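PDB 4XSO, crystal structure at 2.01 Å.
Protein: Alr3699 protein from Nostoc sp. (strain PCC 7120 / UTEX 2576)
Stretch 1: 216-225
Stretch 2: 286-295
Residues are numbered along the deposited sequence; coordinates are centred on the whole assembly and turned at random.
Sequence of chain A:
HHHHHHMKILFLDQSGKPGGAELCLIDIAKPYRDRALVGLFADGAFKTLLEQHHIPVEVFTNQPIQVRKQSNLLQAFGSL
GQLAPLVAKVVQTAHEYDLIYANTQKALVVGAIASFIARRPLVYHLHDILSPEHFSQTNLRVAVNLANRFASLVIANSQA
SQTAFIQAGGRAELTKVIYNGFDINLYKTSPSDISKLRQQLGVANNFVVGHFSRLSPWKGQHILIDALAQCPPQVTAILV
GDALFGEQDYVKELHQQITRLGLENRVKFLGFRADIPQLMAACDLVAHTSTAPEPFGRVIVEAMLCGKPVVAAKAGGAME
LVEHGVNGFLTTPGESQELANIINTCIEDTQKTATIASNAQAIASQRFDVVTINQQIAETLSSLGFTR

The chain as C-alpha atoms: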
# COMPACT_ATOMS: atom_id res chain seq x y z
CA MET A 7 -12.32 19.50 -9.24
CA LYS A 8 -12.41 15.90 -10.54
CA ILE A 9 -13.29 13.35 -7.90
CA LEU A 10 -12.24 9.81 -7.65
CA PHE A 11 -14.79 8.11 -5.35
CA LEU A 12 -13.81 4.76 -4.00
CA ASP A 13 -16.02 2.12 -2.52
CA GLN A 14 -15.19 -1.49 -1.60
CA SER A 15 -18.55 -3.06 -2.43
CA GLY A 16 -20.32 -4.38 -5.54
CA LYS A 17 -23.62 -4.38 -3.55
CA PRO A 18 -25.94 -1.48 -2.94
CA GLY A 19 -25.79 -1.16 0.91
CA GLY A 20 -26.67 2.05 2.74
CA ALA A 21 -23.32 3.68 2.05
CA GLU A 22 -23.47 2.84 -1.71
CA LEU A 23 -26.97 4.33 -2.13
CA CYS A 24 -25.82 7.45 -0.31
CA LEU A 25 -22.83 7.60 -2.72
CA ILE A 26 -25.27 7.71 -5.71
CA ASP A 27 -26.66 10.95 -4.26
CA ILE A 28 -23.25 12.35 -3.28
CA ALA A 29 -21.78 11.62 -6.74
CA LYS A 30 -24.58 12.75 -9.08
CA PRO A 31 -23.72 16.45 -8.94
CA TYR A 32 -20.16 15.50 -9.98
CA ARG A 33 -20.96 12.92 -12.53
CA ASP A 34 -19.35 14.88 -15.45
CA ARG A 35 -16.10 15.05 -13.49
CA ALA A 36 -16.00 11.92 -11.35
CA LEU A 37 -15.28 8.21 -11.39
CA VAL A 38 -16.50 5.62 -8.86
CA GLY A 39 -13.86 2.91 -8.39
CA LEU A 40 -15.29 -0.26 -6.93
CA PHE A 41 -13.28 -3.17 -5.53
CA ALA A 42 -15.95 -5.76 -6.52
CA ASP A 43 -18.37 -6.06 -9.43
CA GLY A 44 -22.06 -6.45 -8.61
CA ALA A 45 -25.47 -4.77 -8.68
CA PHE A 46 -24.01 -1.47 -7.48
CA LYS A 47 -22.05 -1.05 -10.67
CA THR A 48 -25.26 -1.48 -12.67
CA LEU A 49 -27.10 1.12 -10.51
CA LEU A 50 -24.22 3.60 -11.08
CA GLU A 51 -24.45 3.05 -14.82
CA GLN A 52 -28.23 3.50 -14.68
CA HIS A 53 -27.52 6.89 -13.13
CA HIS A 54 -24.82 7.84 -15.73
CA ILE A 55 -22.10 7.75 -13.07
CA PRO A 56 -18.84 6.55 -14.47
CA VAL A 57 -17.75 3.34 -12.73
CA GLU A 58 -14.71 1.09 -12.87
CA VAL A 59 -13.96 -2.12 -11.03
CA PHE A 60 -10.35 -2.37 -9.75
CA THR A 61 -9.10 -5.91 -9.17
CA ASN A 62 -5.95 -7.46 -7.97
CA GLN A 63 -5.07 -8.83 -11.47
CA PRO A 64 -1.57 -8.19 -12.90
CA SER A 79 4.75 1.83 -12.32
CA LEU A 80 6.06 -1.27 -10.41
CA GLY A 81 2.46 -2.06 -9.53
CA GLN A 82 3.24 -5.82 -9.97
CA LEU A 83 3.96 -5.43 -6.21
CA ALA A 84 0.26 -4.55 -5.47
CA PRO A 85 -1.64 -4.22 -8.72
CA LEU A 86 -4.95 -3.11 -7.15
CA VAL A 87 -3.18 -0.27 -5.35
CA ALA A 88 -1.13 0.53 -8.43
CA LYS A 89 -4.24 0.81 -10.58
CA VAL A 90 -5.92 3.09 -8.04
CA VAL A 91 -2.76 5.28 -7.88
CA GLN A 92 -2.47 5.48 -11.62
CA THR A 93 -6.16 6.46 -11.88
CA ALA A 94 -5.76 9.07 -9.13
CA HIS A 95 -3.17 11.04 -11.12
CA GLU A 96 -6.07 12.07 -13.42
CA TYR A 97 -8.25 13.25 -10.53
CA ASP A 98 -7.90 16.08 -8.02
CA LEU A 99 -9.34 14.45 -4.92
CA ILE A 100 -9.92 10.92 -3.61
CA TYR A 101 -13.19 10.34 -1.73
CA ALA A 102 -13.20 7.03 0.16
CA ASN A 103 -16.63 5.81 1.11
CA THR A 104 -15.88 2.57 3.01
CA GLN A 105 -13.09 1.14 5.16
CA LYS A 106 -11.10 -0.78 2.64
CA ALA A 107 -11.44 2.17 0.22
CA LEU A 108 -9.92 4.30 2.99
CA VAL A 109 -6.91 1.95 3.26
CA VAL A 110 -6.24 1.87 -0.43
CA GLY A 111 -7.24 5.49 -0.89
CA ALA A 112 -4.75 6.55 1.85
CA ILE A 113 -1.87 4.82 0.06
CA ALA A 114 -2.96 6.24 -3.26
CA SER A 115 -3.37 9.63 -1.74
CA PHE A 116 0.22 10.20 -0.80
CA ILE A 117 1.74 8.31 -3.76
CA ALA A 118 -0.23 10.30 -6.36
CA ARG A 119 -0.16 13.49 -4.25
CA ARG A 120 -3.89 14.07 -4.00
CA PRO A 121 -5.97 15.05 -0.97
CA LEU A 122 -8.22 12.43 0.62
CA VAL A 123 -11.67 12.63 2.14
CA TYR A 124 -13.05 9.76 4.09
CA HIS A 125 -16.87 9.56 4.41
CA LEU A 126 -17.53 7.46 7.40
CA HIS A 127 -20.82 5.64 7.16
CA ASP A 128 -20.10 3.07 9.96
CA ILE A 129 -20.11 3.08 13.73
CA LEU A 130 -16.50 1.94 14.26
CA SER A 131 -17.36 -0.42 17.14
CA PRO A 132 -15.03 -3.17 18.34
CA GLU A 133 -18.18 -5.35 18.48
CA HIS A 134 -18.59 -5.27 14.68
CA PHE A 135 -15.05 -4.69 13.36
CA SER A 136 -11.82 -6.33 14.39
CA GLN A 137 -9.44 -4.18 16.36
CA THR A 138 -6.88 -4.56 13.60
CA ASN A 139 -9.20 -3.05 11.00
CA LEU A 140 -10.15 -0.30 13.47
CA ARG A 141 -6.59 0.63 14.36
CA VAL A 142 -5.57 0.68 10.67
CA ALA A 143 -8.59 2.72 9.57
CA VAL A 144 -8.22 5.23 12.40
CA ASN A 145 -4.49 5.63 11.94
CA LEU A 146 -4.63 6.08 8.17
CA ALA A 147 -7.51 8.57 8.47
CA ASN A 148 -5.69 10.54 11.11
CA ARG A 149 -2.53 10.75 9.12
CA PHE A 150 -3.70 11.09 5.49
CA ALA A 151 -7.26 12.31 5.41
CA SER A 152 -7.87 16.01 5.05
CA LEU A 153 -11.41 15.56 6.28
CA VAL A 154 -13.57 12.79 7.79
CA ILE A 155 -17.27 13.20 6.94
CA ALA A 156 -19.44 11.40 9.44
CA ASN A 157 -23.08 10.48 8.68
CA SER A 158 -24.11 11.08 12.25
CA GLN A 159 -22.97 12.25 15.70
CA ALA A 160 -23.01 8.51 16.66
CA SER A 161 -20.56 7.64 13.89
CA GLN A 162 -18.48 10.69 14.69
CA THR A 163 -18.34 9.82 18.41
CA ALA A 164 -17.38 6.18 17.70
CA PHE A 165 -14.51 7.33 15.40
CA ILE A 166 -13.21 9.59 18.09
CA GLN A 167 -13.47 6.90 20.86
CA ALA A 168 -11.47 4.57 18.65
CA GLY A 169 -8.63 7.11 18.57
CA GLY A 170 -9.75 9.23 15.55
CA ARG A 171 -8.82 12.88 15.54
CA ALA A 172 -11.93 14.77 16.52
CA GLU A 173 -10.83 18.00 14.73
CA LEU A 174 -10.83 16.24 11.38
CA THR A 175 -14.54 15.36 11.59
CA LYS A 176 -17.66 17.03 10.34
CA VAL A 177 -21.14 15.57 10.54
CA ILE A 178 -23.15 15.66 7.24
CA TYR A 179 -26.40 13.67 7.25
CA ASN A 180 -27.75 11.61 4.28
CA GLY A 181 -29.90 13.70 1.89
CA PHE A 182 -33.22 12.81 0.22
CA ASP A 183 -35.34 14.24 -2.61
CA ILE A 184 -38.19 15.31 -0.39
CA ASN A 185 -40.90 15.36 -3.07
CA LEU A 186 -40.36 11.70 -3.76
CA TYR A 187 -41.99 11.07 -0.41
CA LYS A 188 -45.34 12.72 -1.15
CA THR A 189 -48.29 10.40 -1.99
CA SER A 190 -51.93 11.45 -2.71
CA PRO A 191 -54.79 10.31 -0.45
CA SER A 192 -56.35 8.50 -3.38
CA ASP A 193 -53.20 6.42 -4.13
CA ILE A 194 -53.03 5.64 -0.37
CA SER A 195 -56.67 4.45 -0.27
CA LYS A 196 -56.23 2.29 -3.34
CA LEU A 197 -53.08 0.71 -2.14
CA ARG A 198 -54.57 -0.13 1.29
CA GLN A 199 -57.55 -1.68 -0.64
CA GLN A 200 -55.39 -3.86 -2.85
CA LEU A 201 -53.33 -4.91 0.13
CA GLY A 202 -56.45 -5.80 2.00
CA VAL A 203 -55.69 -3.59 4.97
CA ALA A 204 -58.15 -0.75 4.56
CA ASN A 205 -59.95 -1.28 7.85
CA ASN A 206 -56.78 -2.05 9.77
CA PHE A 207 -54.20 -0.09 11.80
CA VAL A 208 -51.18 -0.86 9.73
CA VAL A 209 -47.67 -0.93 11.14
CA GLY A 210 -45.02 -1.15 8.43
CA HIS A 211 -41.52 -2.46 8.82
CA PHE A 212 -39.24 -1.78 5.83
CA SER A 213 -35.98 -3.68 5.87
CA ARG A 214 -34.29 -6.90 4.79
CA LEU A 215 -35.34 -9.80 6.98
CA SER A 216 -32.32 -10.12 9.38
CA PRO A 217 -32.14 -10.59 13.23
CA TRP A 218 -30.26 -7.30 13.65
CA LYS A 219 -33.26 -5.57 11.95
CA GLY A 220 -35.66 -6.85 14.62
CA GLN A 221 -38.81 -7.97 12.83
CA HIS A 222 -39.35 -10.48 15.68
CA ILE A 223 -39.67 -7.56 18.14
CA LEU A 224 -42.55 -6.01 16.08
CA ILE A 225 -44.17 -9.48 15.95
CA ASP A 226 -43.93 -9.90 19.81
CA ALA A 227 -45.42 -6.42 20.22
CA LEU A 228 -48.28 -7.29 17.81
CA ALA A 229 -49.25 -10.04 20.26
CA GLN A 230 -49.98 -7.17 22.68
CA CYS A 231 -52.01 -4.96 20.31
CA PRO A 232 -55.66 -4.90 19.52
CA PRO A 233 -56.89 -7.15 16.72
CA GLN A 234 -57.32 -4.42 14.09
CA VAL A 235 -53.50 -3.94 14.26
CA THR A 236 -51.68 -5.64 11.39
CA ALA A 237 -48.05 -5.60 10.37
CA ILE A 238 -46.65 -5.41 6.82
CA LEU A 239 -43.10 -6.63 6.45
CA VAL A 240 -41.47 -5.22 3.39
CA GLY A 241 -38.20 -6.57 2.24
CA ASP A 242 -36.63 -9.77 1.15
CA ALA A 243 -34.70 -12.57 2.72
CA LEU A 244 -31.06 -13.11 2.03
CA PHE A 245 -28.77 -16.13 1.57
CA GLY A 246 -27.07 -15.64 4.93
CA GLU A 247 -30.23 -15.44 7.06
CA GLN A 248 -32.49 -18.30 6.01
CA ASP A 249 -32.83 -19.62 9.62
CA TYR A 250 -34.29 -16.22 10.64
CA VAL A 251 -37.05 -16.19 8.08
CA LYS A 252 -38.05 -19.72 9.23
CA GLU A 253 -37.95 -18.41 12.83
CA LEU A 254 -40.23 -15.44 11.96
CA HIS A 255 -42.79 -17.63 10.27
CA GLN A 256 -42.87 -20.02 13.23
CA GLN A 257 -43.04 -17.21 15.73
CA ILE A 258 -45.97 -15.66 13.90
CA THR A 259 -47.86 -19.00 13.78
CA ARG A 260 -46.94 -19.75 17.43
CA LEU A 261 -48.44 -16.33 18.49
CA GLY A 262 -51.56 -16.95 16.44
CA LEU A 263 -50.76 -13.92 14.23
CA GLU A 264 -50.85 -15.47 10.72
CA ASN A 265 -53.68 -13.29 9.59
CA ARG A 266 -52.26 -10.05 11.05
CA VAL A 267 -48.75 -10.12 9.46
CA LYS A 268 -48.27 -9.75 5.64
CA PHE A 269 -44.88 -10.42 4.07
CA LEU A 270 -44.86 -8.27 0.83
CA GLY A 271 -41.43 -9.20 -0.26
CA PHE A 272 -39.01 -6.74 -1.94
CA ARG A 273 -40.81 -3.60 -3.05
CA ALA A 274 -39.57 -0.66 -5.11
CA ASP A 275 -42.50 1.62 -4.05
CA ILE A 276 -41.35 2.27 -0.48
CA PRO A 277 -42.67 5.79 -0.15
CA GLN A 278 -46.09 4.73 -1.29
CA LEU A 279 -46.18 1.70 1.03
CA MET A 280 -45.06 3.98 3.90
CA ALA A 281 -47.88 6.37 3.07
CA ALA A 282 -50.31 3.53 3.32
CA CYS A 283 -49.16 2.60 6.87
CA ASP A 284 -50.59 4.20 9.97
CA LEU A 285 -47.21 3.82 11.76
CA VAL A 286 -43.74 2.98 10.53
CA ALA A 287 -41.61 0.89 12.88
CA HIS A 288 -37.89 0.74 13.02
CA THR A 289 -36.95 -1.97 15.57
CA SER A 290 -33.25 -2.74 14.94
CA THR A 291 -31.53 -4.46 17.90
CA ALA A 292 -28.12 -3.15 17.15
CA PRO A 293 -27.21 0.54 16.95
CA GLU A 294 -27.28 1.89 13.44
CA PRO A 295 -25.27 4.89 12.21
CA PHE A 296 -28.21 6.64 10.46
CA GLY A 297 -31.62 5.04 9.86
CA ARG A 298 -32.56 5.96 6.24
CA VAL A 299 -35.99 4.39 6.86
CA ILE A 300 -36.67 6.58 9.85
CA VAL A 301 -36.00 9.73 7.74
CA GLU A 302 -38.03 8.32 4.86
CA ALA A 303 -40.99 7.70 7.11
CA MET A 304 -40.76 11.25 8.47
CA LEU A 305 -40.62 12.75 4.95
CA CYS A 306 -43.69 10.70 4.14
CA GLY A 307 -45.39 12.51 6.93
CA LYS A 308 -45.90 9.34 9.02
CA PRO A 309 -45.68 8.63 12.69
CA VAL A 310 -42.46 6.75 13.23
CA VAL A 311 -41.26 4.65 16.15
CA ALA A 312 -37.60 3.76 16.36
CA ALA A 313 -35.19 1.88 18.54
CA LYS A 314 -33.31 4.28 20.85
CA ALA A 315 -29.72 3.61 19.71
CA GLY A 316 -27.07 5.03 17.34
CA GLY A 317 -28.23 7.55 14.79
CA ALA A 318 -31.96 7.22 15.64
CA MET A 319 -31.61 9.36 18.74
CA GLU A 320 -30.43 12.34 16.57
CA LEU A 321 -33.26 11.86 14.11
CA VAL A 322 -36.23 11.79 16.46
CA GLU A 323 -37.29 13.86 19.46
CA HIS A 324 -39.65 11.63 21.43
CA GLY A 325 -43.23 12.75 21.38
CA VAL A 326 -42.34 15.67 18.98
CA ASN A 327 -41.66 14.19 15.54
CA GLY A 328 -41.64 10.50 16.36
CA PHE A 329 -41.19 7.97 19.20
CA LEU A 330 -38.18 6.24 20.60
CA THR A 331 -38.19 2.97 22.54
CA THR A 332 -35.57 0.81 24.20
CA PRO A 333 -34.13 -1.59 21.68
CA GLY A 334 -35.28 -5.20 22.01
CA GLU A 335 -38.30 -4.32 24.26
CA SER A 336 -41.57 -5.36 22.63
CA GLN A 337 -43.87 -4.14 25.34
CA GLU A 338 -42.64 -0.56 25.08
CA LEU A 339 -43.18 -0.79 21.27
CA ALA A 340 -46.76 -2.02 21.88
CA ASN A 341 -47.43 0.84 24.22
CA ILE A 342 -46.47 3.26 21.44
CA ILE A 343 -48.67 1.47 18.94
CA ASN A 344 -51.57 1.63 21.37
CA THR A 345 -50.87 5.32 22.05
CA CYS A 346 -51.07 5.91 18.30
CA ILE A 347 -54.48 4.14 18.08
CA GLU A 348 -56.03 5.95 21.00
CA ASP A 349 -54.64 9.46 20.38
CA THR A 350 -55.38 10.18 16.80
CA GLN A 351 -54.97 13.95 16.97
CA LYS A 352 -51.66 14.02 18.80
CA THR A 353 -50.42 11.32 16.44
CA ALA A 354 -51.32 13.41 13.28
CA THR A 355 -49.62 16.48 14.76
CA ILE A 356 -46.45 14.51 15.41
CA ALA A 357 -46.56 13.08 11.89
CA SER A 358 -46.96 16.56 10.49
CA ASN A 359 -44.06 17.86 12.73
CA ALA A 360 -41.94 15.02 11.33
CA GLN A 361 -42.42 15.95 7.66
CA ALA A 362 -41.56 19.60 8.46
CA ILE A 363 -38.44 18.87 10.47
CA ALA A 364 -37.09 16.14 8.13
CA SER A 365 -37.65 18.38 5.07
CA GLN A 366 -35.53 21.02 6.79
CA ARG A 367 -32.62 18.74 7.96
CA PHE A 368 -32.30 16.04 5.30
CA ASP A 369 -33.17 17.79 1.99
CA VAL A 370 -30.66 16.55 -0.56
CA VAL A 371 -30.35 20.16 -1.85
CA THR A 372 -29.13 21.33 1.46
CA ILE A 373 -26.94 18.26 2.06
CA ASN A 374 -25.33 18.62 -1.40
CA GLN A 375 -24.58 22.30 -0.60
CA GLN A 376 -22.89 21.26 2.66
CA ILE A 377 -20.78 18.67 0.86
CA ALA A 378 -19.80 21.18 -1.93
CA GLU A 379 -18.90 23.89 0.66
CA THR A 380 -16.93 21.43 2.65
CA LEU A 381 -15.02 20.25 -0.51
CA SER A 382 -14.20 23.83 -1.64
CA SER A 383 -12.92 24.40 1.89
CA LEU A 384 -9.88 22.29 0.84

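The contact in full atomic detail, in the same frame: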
# COMPACT_ATOMS: atom_id res chain seq x y z
N SER A 216 -33.61 -9.88 8.72
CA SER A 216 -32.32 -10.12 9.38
C SER A 216 -32.44 -10.01 10.92
O SER A 216 -33.32 -9.32 11.44
CB SER A 216 -31.30 -9.18 8.78
OG SER A 216 -30.09 -9.37 9.43
N PRO A 217 -31.87 -10.70 11.77
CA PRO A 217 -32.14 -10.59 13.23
C PRO A 217 -31.77 -9.22 13.78
O PRO A 217 -32.44 -8.71 14.67
CB PRO A 217 -31.23 -11.66 13.87
CG PRO A 217 -30.78 -12.55 12.74
CD PRO A 217 -31.02 -11.86 11.42
N TRP A 218 -30.71 -8.63 13.23
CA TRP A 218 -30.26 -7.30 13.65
C TRP A 218 -31.39 -6.28 13.37
O TRP A 218 -31.50 -5.29 14.12
CB TRP A 218 -28.99 -6.85 12.91
CG TRP A 218 -27.68 -7.50 13.28
CD1 TRP A 218 -27.49 -8.62 14.05
CD2 TRP A 218 -26.36 -7.09 12.84
NE1 TRP A 218 -26.14 -8.91 14.14
CE2 TRP A 218 -25.43 -7.99 13.40
CE3 TRP A 218 -25.88 -6.03 12.02
CZ2 TRP A 218 -24.03 -7.86 13.18
CZ3 TRP A 218 -24.49 -5.92 11.80
CH2 TRP A 218 -23.59 -6.82 12.38
N LYS A 219 -32.18 -6.50 12.31
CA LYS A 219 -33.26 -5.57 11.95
C LYS A 219 -34.53 -5.70 12.79
O LYS A 219 -35.42 -4.83 12.70
CB LYS A 219 -33.56 -5.61 10.46
CG LYS A 219 -32.34 -5.21 9.60
CD LYS A 219 -32.02 -3.73 9.81
CE LYS A 219 -30.86 -3.22 8.99
NZ LYS A 219 -31.38 -2.63 7.72
N GLY A 220 -34.66 -6.77 13.56
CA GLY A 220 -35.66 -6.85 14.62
C GLY A 220 -37.13 -7.02 14.26
O GLY A 220 -38.03 -6.63 15.00
N GLN A 221 -37.41 -7.68 13.17
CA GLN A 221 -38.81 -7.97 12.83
C GLN A 221 -39.51 -8.78 13.91
O GLN A 221 -40.68 -8.60 14.13
CB GLN A 221 -38.91 -8.73 11.50
CG GLN A 221 -38.72 -7.86 10.26
CD GLN A 221 -37.27 -7.76 9.82
OE1 GLN A 221 -36.37 -8.31 10.47
NE2 GLN A 221 -37.03 -7.05 8.72
N HIS A 222 -38.76 -9.65 14.61
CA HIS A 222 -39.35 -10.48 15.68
C HIS A 222 -39.84 -9.66 16.88
O HIS A 222 -40.78 -10.04 17.58
CB HIS A 222 -38.35 -11.59 16.13
CG HIS A 222 -37.12 -11.06 16.79
ND1 HIS A 222 -36.06 -10.49 16.09
CD2 HIS A 222 -36.79 -10.95 18.11
CE1 HIS A 222 -35.14 -10.08 16.94
NE2 HIS A 222 -35.57 -10.32 18.16
N ILE A 223 -39.24 -8.49 17.08
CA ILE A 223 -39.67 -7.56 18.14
C ILE A 223 -41.05 -6.94 17.78
O ILE A 223 -41.92 -6.90 18.63
CB ILE A 223 -38.61 -6.43 18.35
CG1 ILE A 223 -37.21 -7.01 18.57
CG2 ILE A 223 -39.00 -5.48 19.49
CD1 ILE A 223 -37.10 -7.73 19.91
N LEU A 224 -41.25 -6.48 16.52
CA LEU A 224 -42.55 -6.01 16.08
C LEU A 224 -43.61 -7.12 16.25
O LEU A 224 -44.73 -6.85 16.68
CB LEU A 224 -42.50 -5.46 14.62
CG LEU A 224 -43.85 -5.05 14.01
CD1 LEU A 224 -44.45 -3.93 14.81
CD2 LEU A 224 -43.64 -4.60 12.55
N ILE A 225 -43.27 -8.33 15.84
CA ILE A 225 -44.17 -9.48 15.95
C ILE A 225 -44.55 -9.75 17.44
O ILE A 225 -45.74 -9.79 17.72
CB ILE A 225 -43.59 -10.71 15.21
CG1 ILE A 225 -43.50 -10.40 13.71
CG2 ILE A 225 -44.46 -11.93 15.45
CD1 ILE A 225 -42.49 -11.23 12.98
N VAL A 286 -44.91 3.63 11.07
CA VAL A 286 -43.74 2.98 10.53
C VAL A 286 -42.89 2.61 11.73
O VAL A 286 -42.63 3.46 12.57
CB VAL A 286 -42.99 3.88 9.57
CG1 VAL A 286 -41.71 3.20 9.13
CG2 VAL A 286 -43.89 4.15 8.37
N ALA A 287 -42.51 1.34 11.85
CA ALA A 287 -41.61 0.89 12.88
C ALA A 287 -40.25 0.51 12.44
O ALA A 287 -40.06 -0.40 11.65
CB ALA A 287 -42.24 -0.32 13.64
N HIS A 288 -39.29 1.11 13.11
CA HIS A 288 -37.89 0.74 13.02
C HIS A 288 -37.59 0.04 14.35
O HIS A 288 -37.83 0.63 15.40
CB HIS A 288 -37.06 2.02 12.87
CG HIS A 288 -35.59 1.79 12.99
ND1 HIS A 288 -34.93 1.87 14.19
CD2 HIS A 288 -34.66 1.49 12.06
CE1 HIS A 288 -33.65 1.59 14.01
NE2 HIS A 288 -33.47 1.34 12.73
N THR A 289 -37.12 -1.20 14.31
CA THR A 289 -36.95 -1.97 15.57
C THR A 289 -35.64 -2.73 15.57
O THR A 289 -35.59 -3.85 16.07
CB THR A 289 -38.07 -2.98 15.72
OG1 THR A 289 -37.99 -3.95 14.66
CG2 THR A 289 -39.41 -2.27 15.67
N SER A 290 -34.60 -2.15 14.95
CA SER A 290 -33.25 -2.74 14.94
C SER A 290 -32.68 -2.93 16.37
O SER A 290 -32.83 -2.07 17.25
CB SER A 290 -32.32 -1.89 14.12
OG SER A 290 -32.74 -1.87 12.77
N THR A 291 -31.99 -4.04 16.56
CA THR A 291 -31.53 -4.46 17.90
C THR A 291 -30.07 -4.18 18.05
O THR A 291 -29.50 -4.54 19.02
CB THR A 291 -31.78 -5.94 18.14
OG1 THR A 291 -31.22 -6.70 17.06
CG2 THR A 291 -33.25 -6.21 18.20
N ALA A 292 -29.46 -3.57 17.04
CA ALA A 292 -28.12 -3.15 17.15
C ALA A 292 -28.07 -1.70 16.63
O ALA A 292 -28.81 -1.36 15.70
CB ALA A 292 -27.23 -4.07 16.31
N PRO A 293 -27.21 -0.86 17.25
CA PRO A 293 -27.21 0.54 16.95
C PRO A 293 -26.82 0.75 15.51
O PRO A 293 -25.88 0.15 15.05
CB PRO A 293 -26.08 1.09 17.84
CG PRO A 293 -25.91 0.10 18.95
CD PRO A 293 -26.20 -1.20 18.28
N GLU A 294 -27.54 1.58 14.82
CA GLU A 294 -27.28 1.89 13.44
C GLU A 294 -26.75 3.33 13.33
O GLU A 294 -27.11 4.24 14.13
CB GLU A 294 -28.57 1.70 12.61
CG GLU A 294 -29.05 0.22 12.52
CD GLU A 294 -30.37 0.04 11.79
OE1 GLU A 294 -31.04 1.06 11.45
OE2 GLU A 294 -30.76 -1.13 11.53
N PRO A 295 -25.90 3.57 12.32
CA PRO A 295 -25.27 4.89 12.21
C PRO A 295 -26.21 6.03 11.78
O PRO A 295 -26.05 7.12 12.25
CB PRO A 295 -24.16 4.67 11.18
CG PRO A 295 -24.50 3.42 10.47
CD PRO A 295 -25.30 2.58 11.41
O HOH W 1 -35.31 -2.32 12.15

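The turn from Pro217 to Gly220 and the helix that follows pack against the end of a strand and the loop after it (Ala287 to Glu294); all three direct hydrogen bonds across end on carbonyls of the turn. Trp218 O accepts two hydrogen bonds from one residue: Thr291 N at 2.8 Å, nearly straight, and Thr291 OG1 at 3.3 Å. The p rotamer of Thr291 (chi1 53°) brings its hydroxyl to this carbonyl while CG2 lies 4.1 Å from Ile223 CG1. Thr289, also p (chi1 64°), points toward the turn and donates from OG1 to Gly220 O at 2.7 Å; the same carbonyl receives Ile223 N at 3.0 Å, tying the loop to the start of the helix. Gly220 has positive phi and presses its CA to 3.3 Å from Thr289 O, in a CA-H...O contact; a CB there would clash with that oxygen. The CA-to-CB bond of Lys219 points away from the loop, but chi1 and chi2, both m, fold the chain back, so that CD reaches 3.6 Å from Ser290 OG. Lys219 NZ remains 4.1 Å from Glu294 OE2, beyond a salt bridge. That carboxylate is held within its own loop by His288 NE2 to Glu294 OE1 (2.8 Å) and a very short bond from Ser290 OG to Glu294 OE2 (2.5 Å). Water 1 bridges the stretches, donating to Lys219 O (2.6 Å) and Ser290 OG (2.7 Å) and accepting from Thr289 N (3.0 Å).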